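Local coordinates for ribonucleoside triphosphate reductase (Lactobacillus leichmannii, PDB 1L1L), which catalyses the adenosylcobalamin-dependent reduction of ribonucleoside triphosphates to 2'-deoxyribonucleoside triphosphates, as a class II ribonucleotide reductase, at residues Ala9-Arg14 / Glu81-Tyr86; Val29-Thr34 / Asp49-Arg54; Arg37-Pro40 / Ser45-Trp48. All coordinates share one frame; numbering follows the deposited sequence.

Interaction 1 (Ala9-Arg14 / Glu81-Tyr86); sequences AEFIDR and EAERLY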
loop_
_atom_site.group_PDB
_atom_site.type_symbol
_atom_site.label_atom_id
_atom_site.label_comp_id
_atom_site.label_asym_id
_atom_site.label_seq_id
_atom_site.Cartn_x
_atom_site.Cartn_y
_atom_site.Cartn_z
ATOM N N ALA A 9 -10.232 -2.405 -31.554
ATOM C CA ALA A 9 -8.930 -2.908 -31.974
ATOM C C ALA A 9 -8.274 -1.884 -32.888
ATOM O O ALA A 9 -7.057 -1.679 -32.853
ATOM C CB ALA A 9 -9.091 -4.231 -32.705
ATOM N N GLU A 10 -9.098 -1.236 -33.705
ATOM C CA GLU A 10 -8.616 -0.228 -34.639
ATOM C C GLU A 10 -7.919 0.901 -33.899
ATOM O O GLU A 10 -6.881 1.396 -34.335
ATOM C CB GLU A 10 -9.784 0.330 -35.458
ATOM C CG GLU A 10 -9.361 1.285 -36.561
ATOM C CD GLU A 10 -10.530 1.746 -37.420
ATOM O OE1 GLU A 10 -11.204 0.883 -38.029
ATOM O OE2 GLU A 10 -10.770 2.970 -37.488
ATOM N N PHE A 11 -8.495 1.306 -32.772
ATOM C CA PHE A 11 -7.911 2.375 -31.976
ATOM C C PHE A 11 -6.610 1.926 -31.308
ATOM O O PHE A 11 -5.613 2.655 -31.302
ATOM C CB PHE A 11 -8.900 2.841 -30.904
ATOM C CG PHE A 11 -8.297 3.787 -29.911
ATOM C CD1 PHE A 11 -7.909 5.065 -30.296
ATOM C CD2 PHE A 11 -8.055 3.377 -28.603
ATOM C CE1 PHE A 11 -7.285 5.927 -29.399
ATOM C CE2 PHE A 11 -7.431 4.230 -27.694
ATOM C CZ PHE A 11 -7.043 5.509 -28.093
ATOM N N ILE A 12 -6.621 0.725 -30.744
ATOM C CA ILE A 12 -5.438 0.196 -30.070
ATOM C C ILE A 12 -4.247 0.138 -31.021
ATOM O O ILE A 12 -3.185 0.694 -30.730
ATOM C CB ILE A 12 -5.720 -1.201 -29.505
ATOM C CG1 ILE A 12 -6.888 -1.120 -28.520
ATOM C CG2 ILE A 12 -4.468 -1.756 -28.831
ATOM C CD1 ILE A 12 -7.499 -2.456 -28.178
ATOM N N ASP A 13 -4.430 -0.524 -32.163
ATOM C CA ASP A 13 -3.371 -0.632 -33.164
ATOM C C ASP A 13 -2.808 0.734 -33.541
ATOM O O ASP A 13 -1.619 0.863 -33.822
ATOM C CB ASP A 13 -3.885 -1.320 -34.430
ATOM C CG ASP A 13 -4.203 -2.780 -34.214
ATOM O OD1 ASP A 13 -3.386 -3.479 -33.572
ATOM O OD2 ASP A 13 -5.262 -3.234 -34.695
ATOM N N ARG A 14 -3.667 1.749 -33.550
ATOM C CA ARG A 14 -3.248 3.103 -33.900
ATOM C C ARG A 14 -2.344 3.677 -32.807
ATOM O O ARG A 14 -1.328 4.316 -33.090
ATOM C CB ARG A 14 -4.483 3.996 -34.089
ATOM C CG ARG A 14 -4.458 4.857 -35.354
ATOM C CD ARG A 14 -5.843 4.907 -36.006
ATOM N NE ARG A 14 -6.845 5.543 -35.151
ATOM C CZ ARG A 14 -8.057 5.045 -34.918
ATOM N NH1 ARG A 14 -8.428 3.899 -35.475
ATOM N NH2 ARG A 14 -8.898 5.689 -34.117
ATOM N N GLU A 81 -12.813 9.736 -23.717
ATOM C CA GLU A 81 -12.024 9.976 -22.514
ATOM C C GLU A 81 -11.177 8.732 -22.257
ATOM O O GLU A 81 -10.009 8.825 -21.887
ATOM C CB GLU A 81 -12.927 10.220 -21.309
ATOM C CG GLU A 81 -12.174 10.768 -20.106
ATOM C CD GLU A 81 -13.035 10.863 -18.864
ATOM O OE1 GLU A 81 -14.243 11.166 -18.992
ATOM O OE2 GLU A 81 -12.499 10.643 -17.750
ATOM N N ALA A 82 -11.788 7.572 -22.460
ATOM C CA ALA A 82 -11.124 6.289 -22.269
ATOM C C ALA A 82 -9.972 6.128 -23.254
ATOM O O ALA A 82 -8.944 5.530 -22.936
ATOM C CB ALA A 82 -12.124 5.161 -22.452
ATOM N N GLU A 83 -10.149 6.658 -24.464
ATOM C CA GLU A 83 -9.107 6.559 -25.469
ATOM C C GLU A 83 -7.915 7.414 -25.063
ATOM O O GLU A 83 -6.773 7.028 -25.283
ATOM C CB GLU A 83 -9.643 6.992 -26.845
ATOM C CG GLU A 83 -10.819 6.168 -27.312
ATOM C CD GLU A 83 -11.234 6.503 -28.738
ATOM O OE1 GLU A 83 -11.046 7.675 -29.140
ATOM O OE2 GLU A 83 -11.750 5.595 -29.434
ATOM N N ARG A 84 -8.174 8.576 -24.469
ATOM C CA ARG A 84 -7.087 9.443 -24.013
ATOM C C ARG A 84 -6.381 8.728 -22.854
ATOM O O ARG A 84 -5.152 8.686 -22.766
ATOM C CB ARG A 84 -7.637 10.774 -23.496
ATOM C CG ARG A 84 -7.987 11.812 -24.546
ATOM C CD ARG A 84 -8.528 13.065 -23.852
ATOM N NE ARG A 84 -9.910 12.877 -23.421
ATOM C CZ ARG A 84 -10.546 13.663 -22.555
ATOM N NH1 ARG A 84 -9.922 14.702 -22.009
ATOM N NH2 ARG A 84 -11.813 13.416 -22.249
ATOM N N LEU A 85 -7.194 8.167 -21.970
ATOM C CA LEU A 85 -6.685 7.458 -20.805
ATOM C C LEU A 85 -5.771 6.338 -21.292
ATOM O O LEU A 85 -4.638 6.221 -20.836
ATOM C CB LEU A 85 -7.858 6.910 -19.999
ATOM C CG LEU A 85 -7.683 6.623 -18.506
ATOM C CD1 LEU A 85 -7.077 7.824 -17.798
ATOM C CD2 LEU A 85 -9.044 6.271 -17.918
ATOM N N TYR A 86 -6.252 5.536 -22.241
ATOM C CA TYR A 86 -5.445 4.449 -22.771
ATOM C C TYR A 86 -4.115 4.953 -23.321
ATOM O O TYR A 86 -3.067 4.355 -23.066
ATOM C CB TYR A 86 -6.202 3.697 -23.870
ATOM C CG TYR A 86 -5.450 2.501 -24.407
ATOM C CD1 TYR A 86 -4.326 2.656 -25.220
ATOM C CD2 TYR A 86 -5.837 1.211 -24.063
ATOM C CE1 TYR A 86 -3.602 1.548 -25.669
ATOM C CE2 TYR A 86 -5.129 0.102 -24.505
ATOM C CZ TYR A 86 -4.016 0.276 -25.300
ATOM O OH TYR A 86 -3.302 -0.828 -25.694
#

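Interaction 2 (Val29-Thr34 / Asp49-Arg54); sequences VTYKRT and DETVKR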
loop_
_atom_site.group_PDB
_atom_site.type_symbol
_atom_site.label_atom_id
_atom_site.label_comp_id
_atom_site.label_asym_id
_atom_site.label_seq_id
_atom_site.Cartn_x
_atom_site.Cartn_y
_atom_site.Cartn_z
ATOM N N VAL A 29 10.204 -6.146 -17.956
ATOM C CA VAL A 29 10.364 -7.360 -17.180
ATOM C C VAL A 29 9.455 -7.314 -15.950
ATOM O O VAL A 29 8.745 -8.281 -15.650
ATOM C CB VAL A 29 11.831 -7.522 -16.735
ATOM C CG1 VAL A 29 11.962 -8.727 -15.841
ATOM C CG2 VAL A 29 12.730 -7.656 -17.954
ATOM N N THR A 30 9.486 -6.187 -15.246
ATOM C CA THR A 30 8.671 -6.005 -14.050
ATOM C C THR A 30 7.197 -6.171 -14.384
ATOM O O THR A 30 6.450 -6.799 -13.645
ATOM C CB THR A 30 8.890 -4.610 -13.425
ATOM O OG1 THR A 30 10.241 -4.507 -12.965
ATOM C CG2 THR A 30 7.940 -4.394 -12.241
ATOM N N TYR A 31 6.778 -5.617 -15.518
ATOM C CA TYR A 31 5.390 -5.742 -15.914
ATOM C C TYR A 31 4.990 -7.202 -16.134
ATOM O O TYR A 31 3.959 -7.654 -15.634
ATOM C CB TYR A 31 5.127 -4.939 -17.199
ATOM C CG TYR A 31 3.945 -5.473 -17.965
ATOM C CD1 TYR A 31 2.653 -5.423 -17.429
ATOM C CD2 TYR A 31 4.122 -6.108 -19.201
ATOM C CE1 TYR A 31 1.563 -5.999 -18.109
ATOM C CE2 TYR A 31 3.045 -6.686 -19.876
ATOM C CZ TYR A 31 1.777 -6.628 -19.330
ATOM O OH TYR A 31 0.727 -7.209 -20.007
ATOM N N LYS A 32 5.811 -7.933 -16.882
ATOM C CA LYS A 32 5.539 -9.328 -17.201
ATOM C C LYS A 32 5.389 -10.268 -16.021
ATOM O O LYS A 32 4.580 -11.189 -16.052
ATOM C CB LYS A 32 6.633 -9.878 -18.119
ATOM C CG LYS A 32 6.603 -9.277 -19.498
ATOM C CD LYS A 32 5.288 -9.603 -20.213
ATOM C CE LYS A 32 5.204 -11.067 -20.598
ATOM N NZ LYS A 32 4.000 -11.331 -21.421
ATOM N N ARG A 33 6.178 -10.047 -14.982
ATOM C CA ARG A 33 6.100 -10.921 -13.832
ATOM C C ARG A 33 5.259 -10.338 -12.702
ATOM O O ARG A 33 5.206 -10.920 -11.623
ATOM C CB ARG A 33 7.514 -11.232 -13.337
ATOM C CG ARG A 33 8.265 -10.010 -12.851
ATOM C CD ARG A 33 9.715 -10.337 -12.509
ATOM N NE ARG A 33 9.823 -11.480 -11.601
ATOM C CZ ARG A 33 10.868 -11.707 -10.811
ATOM N NH1 ARG A 33 11.896 -10.866 -10.812
ATOM N NH2 ARG A 33 10.882 -12.773 -10.020
ATOM N N THR A 34 4.582 -9.216 -12.947
ATOM C CA THR A 34 3.779 -8.581 -11.904
ATOM C C THR A 34 2.339 -8.214 -12.248
ATOM O O THR A 34 1.434 -8.403 -11.430
ATOM C CB THR A 34 4.434 -7.279 -11.406
ATOM O OG1 THR A 34 5.840 -7.481 -11.238
ATOM C CG2 THR A 34 3.813 -6.847 -10.070
ATOM N N ASP A 49 -0.260 -3.749 -24.147
ATOM C CA ASP A 49 -1.448 -3.152 -24.749
ATOM C C ASP A 49 -2.743 -3.787 -24.233
ATOM O O ASP A 49 -3.726 -3.084 -24.004
ATOM C CB ASP A 49 -1.369 -3.272 -26.280
ATOM C CG ASP A 49 -1.597 -4.682 -26.757
ATOM O OD1 ASP A 49 -2.773 -5.081 -26.867
ATOM O OD2 ASP A 49 -0.605 -5.400 -27.006
ATOM N N GLU A 50 -2.739 -5.106 -24.032
ATOM C CA GLU A 50 -3.928 -5.816 -23.555
ATOM C C GLU A 50 -4.267 -5.509 -22.106
ATOM O O GLU A 50 -5.438 -5.398 -21.737
ATOM C CB GLU A 50 -3.751 -7.322 -23.687
ATOM C CG GLU A 50 -3.491 -7.828 -25.090
ATOM C CD GLU A 50 -3.206 -9.311 -25.090
ATOM O OE1 GLU A 50 -2.186 -9.709 -24.487
ATOM O OE2 GLU A 50 -4.004 -10.079 -25.672
ATOM N N THR A 51 -3.240 -5.419 -21.269
ATOM C CA THR A 51 -3.481 -5.114 -19.870
ATOM C C THR A 51 -4.109 -3.736 -19.750
ATOM O O THR A 51 -5.129 -3.571 -19.095
ATOM C CB THR A 51 -2.168 -5.139 -19.054
ATOM O OG1 THR A 51 -1.628 -6.465 -19.068
ATOM C CG2 THR A 51 -2.425 -4.704 -17.625
ATOM N N VAL A 52 -3.497 -2.746 -20.387
ATOM C CA VAL A 52 -4.010 -1.384 -20.314
ATOM C C VAL A 52 -5.447 -1.302 -20.812
ATOM O O VAL A 52 -6.243 -0.520 -20.289
ATOM C CB VAL A 52 -3.136 -0.411 -21.133
ATOM C CG1 VAL A 52 -3.753 0.986 -21.125
ATOM C CG2 VAL A 52 -1.729 -0.370 -20.561
ATOM N N LYS A 53 -5.781 -2.114 -21.816
ATOM C CA LYS A 53 -7.132 -2.105 -22.372
ATOM C C LYS A 53 -8.176 -2.480 -21.328
ATOM O O LYS A 53 -9.178 -1.780 -21.158
ATOM C CB LYS A 53 -7.224 -3.055 -23.577
ATOM C CG LYS A 53 -8.645 -3.320 -24.091
ATOM C CD LYS A 53 -8.614 -4.048 -25.431
ATOM C CE LYS A 53 -9.924 -4.782 -25.741
ATOM N NZ LYS A 53 -11.126 -3.898 -25.763
ATOM N N ARG A 54 -7.946 -3.579 -20.616
ATOM C CA ARG A 54 -8.908 -3.992 -19.606
ATOM C C ARG A 54 -8.891 -3.069 -18.389
ATOM O O ARG A 54 -9.905 -2.909 -17.719
ATOM C CB ARG A 54 -8.661 -5.439 -19.178
ATOM C CG ARG A 54 -7.361 -5.683 -18.457
ATOM C CD ARG A 54 -7.427 -7.013 -17.712
ATOM N NE ARG A 54 -6.113 -7.419 -17.225
ATOM C CZ ARG A 54 -5.471 -6.837 -16.220
ATOM N NH1 ARG A 54 -6.021 -5.814 -15.570
ATOM N NH2 ARG A 54 -4.271 -7.279 -15.874
#

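Interaction 3 (Arg37-Pro40 / Ser45-Trp48); sequences RWLP and SENW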
loop_
_atom_site.group_PDB
_atom_site.type_symbol
_atom_site.label_atom_id
_atom_site.label_comp_id
_atom_site.label_asym_id
_atom_site.label_seq_id
_atom_site.Cartn_x
_atom_site.Cartn_y
_atom_site.Cartn_z
ATOM N N ARG A 37 -1.726 -10.706 -16.548
ATOM C CA ARG A 37 -2.540 -11.845 -16.133
ATOM C C ARG A 37 -2.424 -12.988 -17.134
ATOM O O ARG A 37 -2.103 -12.769 -18.308
ATOM C CB ARG A 37 -4.010 -11.436 -15.995
ATOM C CG ARG A 37 -4.268 -10.366 -14.944
ATOM C CD ARG A 37 -5.755 -10.047 -14.831
ATOM N NE ARG A 37 -6.536 -11.153 -14.277
ATOM C CZ ARG A 37 -6.500 -11.545 -13.002
ATOM N NH1 ARG A 37 -5.716 -10.926 -12.121
ATOM N NH2 ARG A 37 -7.254 -12.560 -12.602
ATOM N N TRP A 38 -2.677 -14.208 -16.668
ATOM C CA TRP A 38 -2.621 -15.381 -17.534
ATOM C C TRP A 38 -3.925 -15.505 -18.318
ATOM O O TRP A 38 -5.013 -15.305 -17.773
ATOM C CB TRP A 38 -2.381 -16.648 -16.707
ATOM C CG TRP A 38 -2.387 -17.911 -17.529
ATOM C CD1 TRP A 38 -3.416 -18.805 -17.655
ATOM C CD2 TRP A 38 -1.330 -18.398 -18.365
ATOM N NE1 TRP A 38 -3.064 -19.816 -18.516
ATOM C CE2 TRP A 38 -1.790 -19.591 -18.968
ATOM C CE3 TRP A 38 -0.040 -17.941 -18.667
ATOM C CZ2 TRP A 38 -1.003 -20.333 -19.853
ATOM C CZ3 TRP A 38 0.741 -18.679 -19.550
ATOM C CH2 TRP A 38 0.254 -19.862 -20.130
ATOM N N LEU A 39 -3.806 -15.824 -19.602
ATOM C CA LEU A 39 -4.965 -15.976 -20.478
ATOM C C LEU A 39 -5.092 -17.451 -20.863
ATOM O O LEU A 39 -4.437 -17.918 -21.794
ATOM C CB LEU A 39 -4.791 -15.101 -21.726
ATOM C CG LEU A 39 -4.556 -13.607 -21.458
ATOM C CD1 LEU A 39 -4.201 -12.876 -22.743
ATOM C CD2 LEU A 39 -5.804 -13.007 -20.836
ATOM N N PRO A 40 -5.938 -18.203 -20.138
ATOM C CA PRO A 40 -6.175 -19.634 -20.369
ATOM C C PRO A 40 -6.583 -19.947 -21.802
ATOM O O PRO A 40 -6.154 -20.948 -22.376
ATOM C CB PRO A 40 -7.291 -19.965 -19.380
ATOM C CG PRO A 40 -7.070 -18.977 -18.272
ATOM C CD PRO A 40 -6.784 -17.710 -19.037
ATOM N N SER A 45 0.488 -15.255 -21.178
ATOM C CA SER A 45 0.202 -14.116 -20.319
ATOM C C SER A 45 -0.033 -12.892 -21.210
ATOM O O SER A 45 0.431 -12.849 -22.345
ATOM C CB SER A 45 1.373 -13.854 -19.369
ATOM O OG SER A 45 2.545 -13.489 -20.078
ATOM N N GLU A 46 -0.760 -11.913 -20.686
ATOM C CA GLU A 46 -1.074 -10.682 -21.409
ATOM C C GLU A 46 0.139 -9.914 -21.927
ATOM O O GLU A 46 1.272 -10.098 -21.462
ATOM C CB GLU A 46 -1.856 -9.731 -20.503
ATOM C CG GLU A 46 -3.261 -10.161 -20.118
ATOM C CD GLU A 46 -3.878 -9.176 -19.142
ATOM O OE1 GLU A 46 -5.119 -9.140 -19.005
ATOM O OE2 GLU A 46 -3.103 -8.437 -18.500
ATOM N N ASN A 47 -0.117 -9.046 -22.905
ATOM C CA ASN A 47 0.908 -8.166 -23.461
ATOM C C ASN A 47 0.503 -6.810 -22.887
ATOM O O ASN A 47 -0.635 -6.654 -22.446
ATOM C CB ASN A 47 0.852 -8.151 -24.995
ATOM C CG ASN A 47 1.226 -9.494 -25.601
ATOM O OD1 ASN A 47 2.262 -10.077 -25.264
ATOM N ND2 ASN A 47 0.387 -9.992 -26.501
ATOM N N TRP A 48 1.413 -5.843 -22.878
ATOM C CA TRP A 48 1.125 -4.530 -22.304
ATOM C C TRP A 48 -0.175 -3.907 -22.831
ATOM O O TRP A 48 -1.090 -3.589 -22.065
ATOM C CB TRP A 48 2.304 -3.590 -22.564
ATOM C CG TRP A 48 2.175 -2.215 -21.968
ATOM C CD1 TRP A 48 2.526 -1.037 -22.564
ATOM C CD2 TRP A 48 1.716 -1.874 -20.653
ATOM N NE1 TRP A 48 2.314 0.012 -21.710
ATOM C CE2 TRP A 48 1.819 -0.469 -20.529
ATOM C CE3 TRP A 48 1.235 -2.616 -19.566
ATOM C CZ2 TRP A 48 1.458 0.211 -19.360
ATOM C CZ3 TRP A 48 0.876 -1.940 -18.401
ATOM C CH2 TRP A 48 0.990 -0.539 -18.309
#

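Interaction 1 (Ala9-Arg14 / Glu81-Tyr86)
Phe-11 lays its ring under the side chain of Glu-83, and this stack is the tight part of the contact. Glu-83 CG stands over the ring centre as a CH-pi donor, 3.9 Å from the centroid of Phe-11. Beyond it the carboxylate continues nearly parallel to the ring, the two planes 6° apart. Closer still, the outer end of the ring presses on the root of Glu-83, Phe-11 CZ to Glu-83 CB being 3.2 Å. A chi1 of 171° turns the Phe-11 ring away from its own backbone N and out toward helix 72-90, where its CE2 edge also meets Tyr-86 CB. A second, buried touch joins Ile-12 CG2 to Tyr-86 OH at 3.5 Å; the branched Ile-12 packs beside the tyrosine and Lys-53, while the hydroxyl is hydrogen-bonded to Asp-49 O. Toward solvent the packing gives way to charges. Arg-14 forms a salt bridge with Glu-10 on its own helix (NH1 to OE2, 3.2 Å), and its NH2 stays 5.5 Å from Glu-83 OE2, near enough for a probable mild attraction. Axes 11.1 Å apart, inclined at 32°, mark a widely spaced, roughly parallel helix pair bridged by large side chains, within the N-terminal helices of the reductase alpha domain.

Interaction 2 (Val29-Thr34 / Asp49-Arg54)
Tyr-31 and Thr-51 meet hydroxyl to hydroxyl: Tyr-31 OH donates to Thr-51 OG1 over 2.6 Å, a short bond in a buried setting. The acceptor lies at the edge of the phenol ring, in its plane, and also comes within 3.4 Å of Tyr-31 CE1. The long tyrosine suits a gap in which the CA atoms of Tyr-31 and Thr-51 are 9.7 Å apart; a compact threonine suffices on the other helix. Its chi1 of -64° sets OG1 beside the backbone N, while CG2, anti to that nitrogen, lies 3.6 Å from the plane of the Arg-54 guanidinium, over its rim. Next outward comes Glu-46. Its OE2 is hydrogen-bonded to Thr-51 OG1, and since that oxygen already accepts from Tyr-31, the threonine probably passes its own proton on toward the carboxylate. The other carboxylate oxygen, Glu-46 OE1, is held by Arg-54 NE in a salt bridge, which would probably favour the anionic form of the glutamate. Leu-556 of helix 551-557 also packs on the Tyr-31 side chain, and Thr-34 OG1 donates to Thr-30 O at 2.6 Å, one residue before Tyr-31 in the chain. The result is a buried tyrosine-threonine-glutamate-arginine network of hydrogen bonds closed by a salt bridge, joining two helices of the alpha domain through polar side chains instead of close helix packing.

Interaction 3 (Arg37-Pro40 / Ser45-Trp48)
Strands 38-39 and 44-45 form a small antiparallel beta hairpin, in which Trp-38 and Ser-45 are a non-hydrogen-bonded pair with CA atoms 4.2 Å apart. Just beside this pair the backbones are tied where Glu-46 N donates to Arg-37 O, at 2.9 Å with an N-H...O angle of 158°. The same oxygen receives a CA-H contact from Ser-45 CA at 3.3 Å. Glu-46 then reaches back: its chain, extended beyond CG, brings OE2 to Arg-37 N in a weak bond of 3.3 Å, so that main chain and side chain of one residue engage both the N and the O of Arg-37, the N only weakly. A glutamate suits the place because its carboxylate can serve Arg-37 N while keeping its stronger partners on helix 48-60. The guanidinium of Arg-37 turns elsewhere, to a cation-pi contact with Trp-102 and a hydrogen bond from Arg-37 NH1 to Trp-102 O. Leu-39 lies across the aliphatic part of Glu-46 at about a right angle, CD2 to CG at 3.9 Å, adding an apolar cover to an otherwise polar link. On the face shared by Trp-38 and Ser-45, whose OG is hydrogen-bonded to Glu-724 and Lys-32, a chi1 of 177° carries the indole obliquely toward the serine, bringing Trp-38 CE3 to 3.7 Å from Ser-45 N.

Overall arrangement
All three contacts fall within the ribonucleotide reductase alpha domain and nest along the chain: interaction 3 inside the loop closed by interaction 2, and that inside the loop closed by interaction 1. Helix 48-60 is the common element. Through Asp-49, Val-52 and Lys-53 it meets Tyr-86 of interaction 1, and Lys-53 also packs on Ile-12; the centres of interactions 1 and 2 are 16 Å apart. Through Thr-51 and Arg-54 it receives Glu-46 from interaction 3, centred only 8 Å away. Interactions 1 and 3 do not touch, their nearest atoms being about 5 Å apart. Helix 48-60 thus connects helices 9-18 and 72-90 with helix 27-32 and the hairpin, and this N-terminal region is built round it.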